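Local coordinates for protein (alpha-2u-globulin) (Rattus norvegicus, PDB 2A2U) that binds a hyaline droplet inducer and, as a lipocalin, probably carries small hydrophobic molecules such as pheromones inside its beta-barrel, at residues K33-W38 with M61-V66; A44-E49 with H160-D165; N54-V59 with V101-G106. All coordinates share one frame; numbering follows the deposited sequence.

Interaction 1: residues K33-W38 with M61-V66; sequences KLNGDW and MQHIDV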
loop_
_atom_site.group_PDB
_atom_site.type_symbol
_atom_site.label_atom_id
_atom_site.label_comp_id
_atom_site.label_asym_id
_atom_site.label_seq_id
_atom_site.Cartn_x
_atom_site.Cartn_y
_atom_site.Cartn_z
ATOM N N LYS A 33 -5.409 13.493 20.651
ATOM C CA LYS A 33 -4.905 13.117 21.966
ATOM C C LYS A 33 -4.589 11.642 22.133
ATOM O O LYS A 33 -4.097 11.232 23.182
ATOM C CB LYS A 33 -5.890 13.543 23.039
ATOM C CG LYS A 33 -6.014 15.027 23.189
ATOM C CD LYS A 33 -7.081 15.334 24.193
ATOM C CE LYS A 33 -7.201 16.817 24.418
ATOM N NZ LYS A 33 -8.364 17.112 25.304
ATOM N N LEU A 34 -4.905 10.840 21.122
ATOM C CA LEU A 34 -4.641 9.404 21.164
ATOM C C LEU A 34 -3.197 9.106 20.779
ATOM O O LEU A 34 -2.735 7.977 20.899
ATOM C CB LEU A 34 -5.592 8.671 20.223
ATOM C CG LEU A 34 -7.076 8.735 20.576
ATOM C CD1 LEU A 34 -7.879 8.085 19.479
ATOM C CD2 LEU A 34 -7.318 8.023 21.897
ATOM N N ASN A 35 -2.488 10.133 20.323
ATOM C CA ASN A 35 -1.096 9.998 19.922
ATOM C C ASN A 35 -0.260 9.510 21.093
ATOM O O ASN A 35 -0.477 9.928 22.223
ATOM C CB ASN A 35 -0.549 11.347 19.451
ATOM C CG ASN A 35 0.057 11.284 18.065
ATOM O OD1 ASN A 35 0.051 12.271 17.332
ATOM N ND2 ASN A 35 0.567 10.119 17.689
ATOM N N GLY A 36 0.669 8.597 20.835
ATOM C CA GLY A 36 1.519 8.127 21.910
ATOM C C GLY A 36 1.585 6.631 22.076
ATOM O O GLY A 36 1.080 5.883 21.254
ATOM N N ASP A 37 2.216 6.198 23.153
ATOM C CA ASP A 37 2.372 4.788 23.439
ATOM C C ASP A 37 1.166 4.173 24.107
ATOM O O ASP A 37 0.547 4.789 24.975
ATOM C CB ASP A 37 3.595 4.573 24.309
ATOM C CG ASP A 37 4.863 4.972 23.611
ATOM O OD1 ASP A 37 5.202 4.354 22.587
ATOM O OD2 ASP A 37 5.527 5.914 24.068
ATOM N N TRP A 38 0.834 2.959 23.680
ATOM C CA TRP A 38 -0.295 2.226 24.231
ATOM C C TRP A 38 0.115 0.788 24.387
ATOM O O TRP A 38 1.019 0.338 23.704
ATOM C CB TRP A 38 -1.496 2.308 23.299
ATOM C CG TRP A 38 -2.069 3.675 23.188
ATOM C CD1 TRP A 38 -1.741 4.629 22.261
ATOM C CD2 TRP A 38 -3.071 4.246 24.026
ATOM N NE1 TRP A 38 -2.494 5.757 22.477
ATOM C CE2 TRP A 38 -3.320 5.557 23.549
ATOM C CE3 TRP A 38 -3.796 3.784 25.135
ATOM C CZ2 TRP A 38 -4.265 6.412 24.154
ATOM C CZ3 TRP A 38 -4.739 4.639 25.739
ATOM C CH2 TRP A 38 -4.963 5.939 25.240
ATOM N N MET A 61 -0.115 -4.114 21.049
ATOM C CA MET A 61 0.060 -2.719 20.680
ATOM C C MET A 61 1.287 -2.090 21.319
ATOM O O MET A 61 1.743 -2.529 22.373
ATOM C CB MET A 61 -1.199 -1.942 21.063
ATOM C CG MET A 61 -1.323 -0.535 20.457
ATOM S SD MET A 61 -1.197 -0.483 18.623
ATOM C CE MET A 61 -2.215 -2.027 18.207
ATOM N N GLN A 62 1.811 -1.055 20.669
ATOM C CA GLN A 62 2.983 -0.341 21.156
ATOM C C GLN A 62 2.846 1.170 21.076
ATOM O O GLN A 62 3.145 1.873 22.037
ATOM C CB GLN A 62 4.223 -0.730 20.369
ATOM C CG GLN A 62 4.580 -2.183 20.396
ATOM C CD GLN A 62 5.871 -2.441 19.664
ATOM O OE1 GLN A 62 6.646 -3.306 20.042
ATOM N NE2 GLN A 62 6.118 -1.676 18.616
ATOM N N HIS A 63 2.398 1.670 19.930
ATOM C CA HIS A 63 2.275 3.105 19.731
ATOM C C HIS A 63 1.225 3.415 18.678
ATOM O O HIS A 63 1.015 2.630 17.764
ATOM C CB HIS A 63 3.636 3.650 19.277
ATOM C CG HIS A 63 3.696 5.136 19.156
ATOM N ND1 HIS A 63 4.116 5.946 20.194
ATOM C CD2 HIS A 63 3.411 5.964 18.127
ATOM C CE1 HIS A 63 4.082 7.210 19.797
ATOM N NE2 HIS A 63 3.660 7.246 18.550
ATOM N N ILE A 64 0.549 4.547 18.835
ATOM C CA ILE A 64 -0.454 5.001 17.887
ATOM C C ILE A 64 -0.039 6.387 17.400
ATOM O O ILE A 64 0.239 7.272 18.208
ATOM C CB ILE A 64 -1.856 5.114 18.532
ATOM C CG1 ILE A 64 -2.422 3.726 18.813
ATOM C CG2 ILE A 64 -2.803 5.898 17.617
ATOM C CD1 ILE A 64 -3.815 3.739 19.398
ATOM N N ASP A 65 0.054 6.549 16.082
ATOM C CA ASP A 65 0.422 7.823 15.471
ATOM C C ASP A 65 -0.798 8.443 14.830
ATOM O O ASP A 65 -1.588 7.761 14.200
ATOM C CB ASP A 65 1.494 7.629 14.402
ATOM C CG ASP A 65 2.841 7.342 14.983
ATOM O OD1 ASP A 65 3.338 8.190 15.746
ATOM O OD2 ASP A 65 3.412 6.282 14.670
ATOM N N VAL A 66 -0.979 9.735 15.012
ATOM C CA VAL A 66 -2.121 10.393 14.416
ATOM C C VAL A 66 -1.628 11.119 13.160
ATOM O O VAL A 66 -0.859 12.069 13.251
ATOM C CB VAL A 66 -2.796 11.324 15.443
ATOM C CG1 VAL A 66 -3.934 12.072 14.814
ATOM C CG2 VAL A 66 -3.327 10.495 16.609
#
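Two rings frame this contact. The indole of Trp38 carries Ile64 over one face: CD1 of Ile64 stands 4.0 Å from the centroid of the five-membered ring of Trp38, a CH-pi contact, while at the indole edge NE1 donates to Leu34 O, 2.7 Å away, nearly straight and in the ring plane. The imidazole of His63 has Gly36 O over one face. At its edge ND1 donates to Asp37 OD1 at 3.1 Å; OD1 lies in the imidazole plane, whereas ND1 meets the carboxylate from above the carboxylate plane, the two planes standing 69° apart. CG of His63 anti to its backbone N (chi1 -175°) lays the ring across Gly36 of the partner strand. On its other nitrogen, NE2 makes a weak bond to Asp65 OD1, whose stronger partner is Lys74 of the second subunit.

Between the two rings, which lie on opposite faces of the sheet, runs an antiparallel ladder. Gly36 and Ile64 form a hydrogen-bonded pair, with Ile64 N to Gly36 O at 2.8 Å and 171°, and Trp38 N to Gln62 O follows. Ile64 O is gripped twice, by Gly36 N and by Asn35 ND2 at 2.9 Å. Gly36, Asp37 and Trp38 form the lipocalin Gly-X-Trp signature, which follows a short 3-10 turn at the closed end of the barrel. With a carboxylate at each ring nitrogen, His63 would probably be biased toward its protonated, charged form.

Interaction 2: residues A44-E49 with H160-D165; sequences ASNKRE and HGITRD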
loop_
_atom_site.group_PDB
_atom_site.type_symbol
_atom_site.label_atom_id
_atom_site.label_comp_id
_atom_site.label_asym_id
_atom_site.label_seq_id
_atom_site.Cartn_x
_atom_site.Cartn_y
_atom_site.Cartn_z
ATOM N N ALA A 44 -11.075 -9.271 23.315
ATOM C CA ALA A 44 -12.231 -10.140 23.414
ATOM C C ALA A 44 -12.890 -10.313 22.064
ATOM O O ALA A 44 -13.113 -9.336 21.348
ATOM C CB ALA A 44 -13.219 -9.560 24.392
ATOM N N SER A 45 -13.180 -11.560 21.716
ATOM C CA SER A 45 -13.839 -11.888 20.456
ATOM C C SER A 45 -14.553 -13.203 20.626
ATOM O O SER A 45 -14.020 -14.104 21.268
ATOM C CB SER A 45 -12.821 -12.034 19.325
ATOM O OG SER A 45 -13.471 -12.353 18.103
ATOM N N ASN A 46 -15.755 -13.323 20.071
ATOM C CA ASN A 46 -16.478 -14.584 20.175
ATOM C C ASN A 46 -15.814 -15.635 19.284
ATOM O O ASN A 46 -15.945 -16.836 19.537
ATOM C CB ASN A 46 -17.967 -14.410 19.864
ATOM C CG ASN A 46 -18.824 -14.309 21.134
ATOM O OD1 ASN A 46 -18.341 -14.537 22.243
ATOM N ND2 ASN A 46 -20.097 -13.979 20.969
ATOM N N LYS A 47 -15.078 -15.175 18.263
ATOM C CA LYS A 47 -14.324 -16.058 17.360
ATOM C C LYS A 47 -12.959 -16.193 18.036
ATOM O O LYS A 47 -11.932 -15.754 17.514
ATOM C CB LYS A 47 -14.186 -15.439 15.960
ATOM C CG LYS A 47 -13.662 -16.409 14.891
ATOM C CD LYS A 47 -14.354 -16.181 13.544
ATOM C CE LYS A 47 -14.097 -17.315 12.547
ATOM N NZ LYS A 47 -12.773 -17.251 11.855
ATOM N N ARG A 48 -12.994 -16.814 19.213
ATOM C CA ARG A 48 -11.852 -17.034 20.089
ATOM C C ARG A 48 -10.540 -17.474 19.452
ATOM O O ARG A 48 -9.467 -17.133 19.950
ATOM C CB ARG A 48 -12.244 -18.023 21.177
ATOM C CG ARG A 48 -11.764 -17.641 22.550
ATOM C CD ARG A 48 -12.066 -18.743 23.537
ATOM N NE ARG A 48 -11.712 -18.357 24.896
ATOM C CZ ARG A 48 -10.467 -18.295 25.360
ATOM N NH1 ARG A 48 -9.435 -18.598 24.580
ATOM N NH2 ARG A 48 -10.249 -17.924 26.613
ATOM N N GLU A 49 -10.624 -18.238 18.370
ATOM C CA GLU A 49 -9.448 -18.735 17.655
ATOM C C GLU A 49 -8.506 -17.588 17.254
ATOM O O GLU A 49 -7.283 -17.738 17.264
ATOM C CB GLU A 49 -9.916 -19.499 16.410
ATOM C CG GLU A 49 -8.847 -19.788 15.372
ATOM C CD GLU A 49 -9.440 -20.097 14.010
ATOM O OE1 GLU A 49 -10.356 -19.371 13.571
ATOM O OE2 GLU A 49 -8.980 -21.059 13.364
ATOM N N HIS A 160 -22.177 -6.414 23.644
ATOM C CA HIS A 160 -21.945 -6.593 22.217
ATOM C C HIS A 160 -21.915 -8.066 21.842
ATOM O O HIS A 160 -21.254 -8.461 20.885
ATOM C CB HIS A 160 -20.643 -5.913 21.794
ATOM C CG HIS A 160 -20.718 -4.423 21.820
ATOM N ND1 HIS A 160 -21.036 -3.681 20.703
ATOM C CD2 HIS A 160 -20.557 -3.535 22.826
ATOM C CE1 HIS A 160 -21.070 -2.397 21.025
ATOM N NE2 HIS A 160 -20.783 -2.287 22.311
ATOM N N GLY A 161 -22.605 -8.880 22.630
ATOM C CA GLY A 161 -22.670 -10.298 22.350
ATOM C C GLY A 161 -21.454 -11.150 22.637
ATOM O O GLY A 161 -21.504 -12.355 22.406
ATOM N N ILE A 162 -20.360 -10.564 23.110
ATOM C CA ILE A 162 -19.175 -11.365 23.409
ATOM C C ILE A 162 -19.239 -11.848 24.854
ATOM O O ILE A 162 -19.356 -11.048 25.776
ATOM C CB ILE A 162 -17.872 -10.589 23.133
ATOM C CG1 ILE A 162 -17.849 -10.132 21.669
ATOM C CG2 ILE A 162 -16.669 -11.485 23.392
ATOM C CD1 ILE A 162 -16.980 -8.931 21.411
ATOM N N THR A 163 -19.223 -13.167 25.027
ATOM C CA THR A 163 -19.311 -13.797 26.343
ATOM C C THR A 163 -18.036 -13.632 27.168
ATOM O O THR A 163 -16.943 -13.508 26.613
ATOM C CB THR A 163 -19.637 -15.309 26.222
ATOM O OG1 THR A 163 -18.521 -16.002 25.658
ATOM C CG2 THR A 163 -20.833 -15.528 25.318
ATOM N N ARG A 164 -18.189 -13.667 28.493
ATOM C CA ARG A 164 -17.074 -13.523 29.430
ATOM C C ARG A 164 -16.003 -14.600 29.242
ATOM O O ARG A 164 -14.879 -14.435 29.701
ATOM C CB ARG A 164 -17.595 -13.542 30.875
ATOM C CG ARG A 164 -17.033 -12.446 31.786
ATOM C CD ARG A 164 -18.164 -11.625 32.402
ATOM N NE ARG A 164 -17.705 -10.498 33.214
ATOM C CZ ARG A 164 -18.488 -9.504 33.637
ATOM N NH1 ARG A 164 -19.783 -9.469 33.334
ATOM N NH2 ARG A 164 -17.983 -8.530 34.373
ATOM N N ASP A 165 -16.351 -15.697 28.570
ATOM C CA ASP A 165 -15.409 -16.791 28.322
ATOM C C ASP A 165 -14.468 -16.443 27.160
ATOM O O ASP A 165 -13.426 -17.077 26.984
ATOM C CB ASP A 165 -16.177 -18.089 28.010
ATOM C CG ASP A 165 -15.281 -19.329 27.983
ATOM O OD1 ASP A 165 -14.064 -19.236 28.244
ATOM O OD2 ASP A 165 -15.803 -20.427 27.711
#
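Asn46 OD1 is gripped by two donors: the backbone N of Thr163 and the side-chain ND2 of Asn166, just beyond the segment. Thr163 N sits 3.2 Å from Asn46 OD1, in the amide plane and on a lone pair, with the N-H pointing well at it (158°). The other end of the same amide turns to the residue before Ile162, where Asn46 ND2 and Gly161 O lie 2.6 Å apart, a bond weak for its poor angle. One side-chain amide thus straddles Ile162, touching the backbone before and after it, and these bonds set the rotation of the amide.

Ile162 makes the apolar part of the contact. Its CG2, anti to the backbone N, meets Ala44 CB at 4.1 Å, and its CD1 reaches Ala44 O at 3.9 Å. Farther along, the extended chain of Arg48 brings the guanidinium edge to Asp165 O; NE donates at 3.0 Å to that oxygen on a lone pair, and NH2 adds a weaker bond. Glu52 takes NH1 of Arg48 in a salt bridge, so the group has partners in both segments' surroundings. Ser45 OG accepts from Lys47 N, an ST turn, and also bonds Gln134 O. Gly161, with positive phi, is the C-prime residue of the Schellman motif that ends helix 147-158, and the contact therefore ties the helix exit to the loop leaving strand 36-44, a joint between the lipocalin barrel and its characteristic C-terminal helix.

Interaction 3: residues N54-V59 with V101-G106; sequences NGSMRV and VEYDGG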
loop_
_atom_site.group_PDB
_atom_site.type_symbol
_atom_site.label_atom_id
_atom_site.label_comp_id
_atom_site.label_asym_id
_atom_site.label_seq_id
_atom_site.Cartn_x
_atom_site.Cartn_y
_atom_site.Cartn_z
ATOM N N ASN A 54 -1.199 -17.692 18.424
ATOM C CA ASN A 54 -1.099 -17.769 16.962
ATOM C C ASN A 54 -2.284 -17.135 16.204
ATOM O O ASN A 54 -2.396 -17.279 14.986
ATOM C CB ASN A 54 -0.869 -19.218 16.495
ATOM C CG ASN A 54 0.514 -19.744 16.854
ATOM O OD1 ASN A 54 1.528 -19.126 16.526
ATOM N ND2 ASN A 54 0.563 -20.905 17.501
ATOM N N GLY A 55 -3.163 -16.441 16.926
ATOM C CA GLY A 55 -4.298 -15.786 16.299
ATOM C C GLY A 55 -3.849 -14.457 15.722
ATOM O O GLY A 55 -3.069 -13.742 16.350
ATOM N N SER A 56 -4.332 -14.123 14.531
ATOM C CA SER A 56 -3.954 -12.877 13.871
ATOM C C SER A 56 -4.368 -11.631 14.638
ATOM O O SER A 56 -3.720 -10.597 14.528
ATOM C CB SER A 56 -4.563 -12.815 12.473
ATOM O OG SER A 56 -5.971 -12.654 12.533
ATOM N N MET A 57 -5.461 -11.720 15.389
ATOM C CA MET A 57 -5.946 -10.573 16.141
ATOM C C MET A 57 -5.313 -10.405 17.528
ATOM O O MET A 57 -5.530 -9.386 18.196
ATOM C CB MET A 57 -7.473 -10.598 16.226
ATOM C CG MET A 57 -8.181 -10.536 14.876
ATOM S SD MET A 57 -7.694 -9.133 13.851
ATOM C CE MET A 57 -8.038 -9.839 12.185
ATOM N N ARG A 58 -4.542 -11.397 17.970
ATOM C CA ARG A 58 -3.861 -11.293 19.263
ATOM C C ARG A 58 -2.629 -10.412 19.052
ATOM O O ARG A 58 -1.506 -10.904 18.943
ATOM C CB ARG A 58 -3.431 -12.668 19.792
ATOM C CG ARG A 58 -2.670 -12.584 21.119
ATOM C CD ARG A 58 -2.122 -13.923 21.574
ATOM N NE ARG A 58 -3.016 -14.607 22.503
ATOM C CZ ARG A 58 -2.726 -14.851 23.778
ATOM N NH1 ARG A 58 -1.558 -14.470 24.286
ATOM N NH2 ARG A 58 -3.609 -15.473 24.550
ATOM N N VAL A 59 -2.858 -9.110 18.943
ATOM C CA VAL A 59 -1.777 -8.162 18.714
ATOM C C VAL A 59 -1.393 -7.412 19.980
ATOM O O VAL A 59 -2.242 -7.082 20.808
ATOM C CB VAL A 59 -2.121 -7.140 17.584
ATOM C CG1 VAL A 59 -2.624 -7.873 16.353
ATOM C CG2 VAL A 59 -3.132 -6.109 18.068
ATOM N N VAL A 101 -9.055 -0.625 7.746
ATOM C CA VAL A 101 -7.695 -1.133 7.696
ATOM C C VAL A 101 -7.760 -2.547 7.130
ATOM O O VAL A 101 -8.650 -3.332 7.471
ATOM C CB VAL A 101 -6.997 -1.094 9.098
ATOM C CG1 VAL A 101 -7.693 -2.012 10.101
ATOM C CG2 VAL A 101 -5.541 -1.451 8.971
ATOM N N GLU A 102 -6.879 -2.827 6.178
ATOM C CA GLU A 102 -6.827 -4.138 5.567
ATOM C C GLU A 102 -5.855 -4.970 6.382
ATOM O O GLU A 102 -4.674 -4.655 6.468
ATOM C CB GLU A 102 -6.378 -4.039 4.107
ATOM C CG GLU A 102 -6.532 -5.336 3.306
ATOM C CD GLU A 102 -7.985 -5.736 3.055
ATOM O OE1 GLU A 102 -8.894 -4.896 3.211
ATOM O OE2 GLU A 102 -8.222 -6.901 2.682
ATOM N N TYR A 103 -6.375 -5.997 7.039
ATOM C CA TYR A 103 -5.547 -6.879 7.852
ATOM C C TYR A 103 -6.306 -8.161 8.112
ATOM O O TYR A 103 -7.244 -8.169 8.902
ATOM C CB TYR A 103 -5.193 -6.222 9.191
ATOM C CG TYR A 103 -4.386 -7.140 10.088
ATOM C CD1 TYR A 103 -3.043 -7.413 9.807
ATOM C CD2 TYR A 103 -4.960 -7.750 11.200
ATOM C CE1 TYR A 103 -2.287 -8.270 10.612
ATOM C CE2 TYR A 103 -4.210 -8.616 12.017
ATOM C CZ TYR A 103 -2.877 -8.866 11.711
ATOM O OH TYR A 103 -2.133 -9.712 12.506
ATOM N N ASP A 104 -5.906 -9.240 7.449
ATOM C CA ASP A 104 -6.574 -10.526 7.616
ATOM C C ASP A 104 -8.035 -10.325 7.236
ATOM O O ASP A 104 -8.940 -10.814 7.919
ATOM C CB ASP A 104 -6.455 -10.976 9.068
ATOM C CG ASP A 104 -6.855 -12.410 9.262
ATOM O OD1 ASP A 104 -6.303 -13.285 8.580
ATOM O OD2 ASP A 104 -7.719 -12.674 10.111
ATOM N N GLY A 105 -8.242 -9.545 6.172
ATOM C CA GLY A 105 -9.572 -9.224 5.686
ATOM C C GLY A 105 -9.818 -7.724 5.703
ATOM O O GLY A 105 -8.882 -6.935 5.845
ATOM N N GLY A 106 -11.075 -7.330 5.526
ATOM C CA GLY A 106 -11.421 -5.923 5.535
ATOM C C GLY A 106 -11.937 -5.607 6.913
ATOM O O GLY A 106 -12.878 -6.248 7.375
#
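A type I turn, Gly55 to Arg58, in the long loop that links the first two strands of the lipocalin barrel here meets the tight connection between strands 99-102 and 106-114. Tyr103 reaches across with CG anti to its backbone N (chi1 177°), and its hydroxyl donates to Ser56 O at 2.7 Å. That carbonyl is approached in its own plane and on a lone pair, and it lies at the edge of the phenol ring, near the ring plane. Next to it, OG of Ser56, in the crowded position between backbone N and carbonyl carbon (chi1 70°), makes a weak bond to Asp104 OD2 at 3.0 Å.

Met57 supplies the apolar part. Bent at chi2, its chain runs past the tyrosine in the opposite direction, so that SD comes to the ring edge, 5.1 Å from the Tyr103 centroid, a Met-aromatic contact. Its CE ends 3.8 Å from Tyr103 CD2 and 3.5 Å from Asp104 OD2. The carboxylate of Asp104 is chiefly committed to two lysines, Lys128 through OD1 and Lys50 through OD2, whose charges would be expected to keep it ionised. Around this contact, Met57 packs on Phe133 and Leu135, and Val59 touches Phe75 and Tyr139, so the loop rests on strands 131-140 and 70-78, while Tyr103 rests on Leu88 of strand 83-92 and Ile77 of strand 70-78.

How the interactions relate
All three contacts belong to one antiparallel barrel, and each has at least one segment on or beside the path from strand 36-44 to strand 60-67. Interaction 1 pairs the two strands themselves; interactions 2 and 3 secure successive parts of the loop between them. Interaction 2 lies across the chain's centre from interaction 1, their centres about 25 Å apart, whereas interactions 2 and 3 approach to about 4 Å between nearest atoms without touching. Residues 54-59 run on, after one residue, into 61-66, linking interactions 3 and 1. As in other lipocalins, interaction 1 sits at the closed end of the barrel, while the loop held by interactions 2 and 3 probably partly covers the open mouth of the ligand pocket.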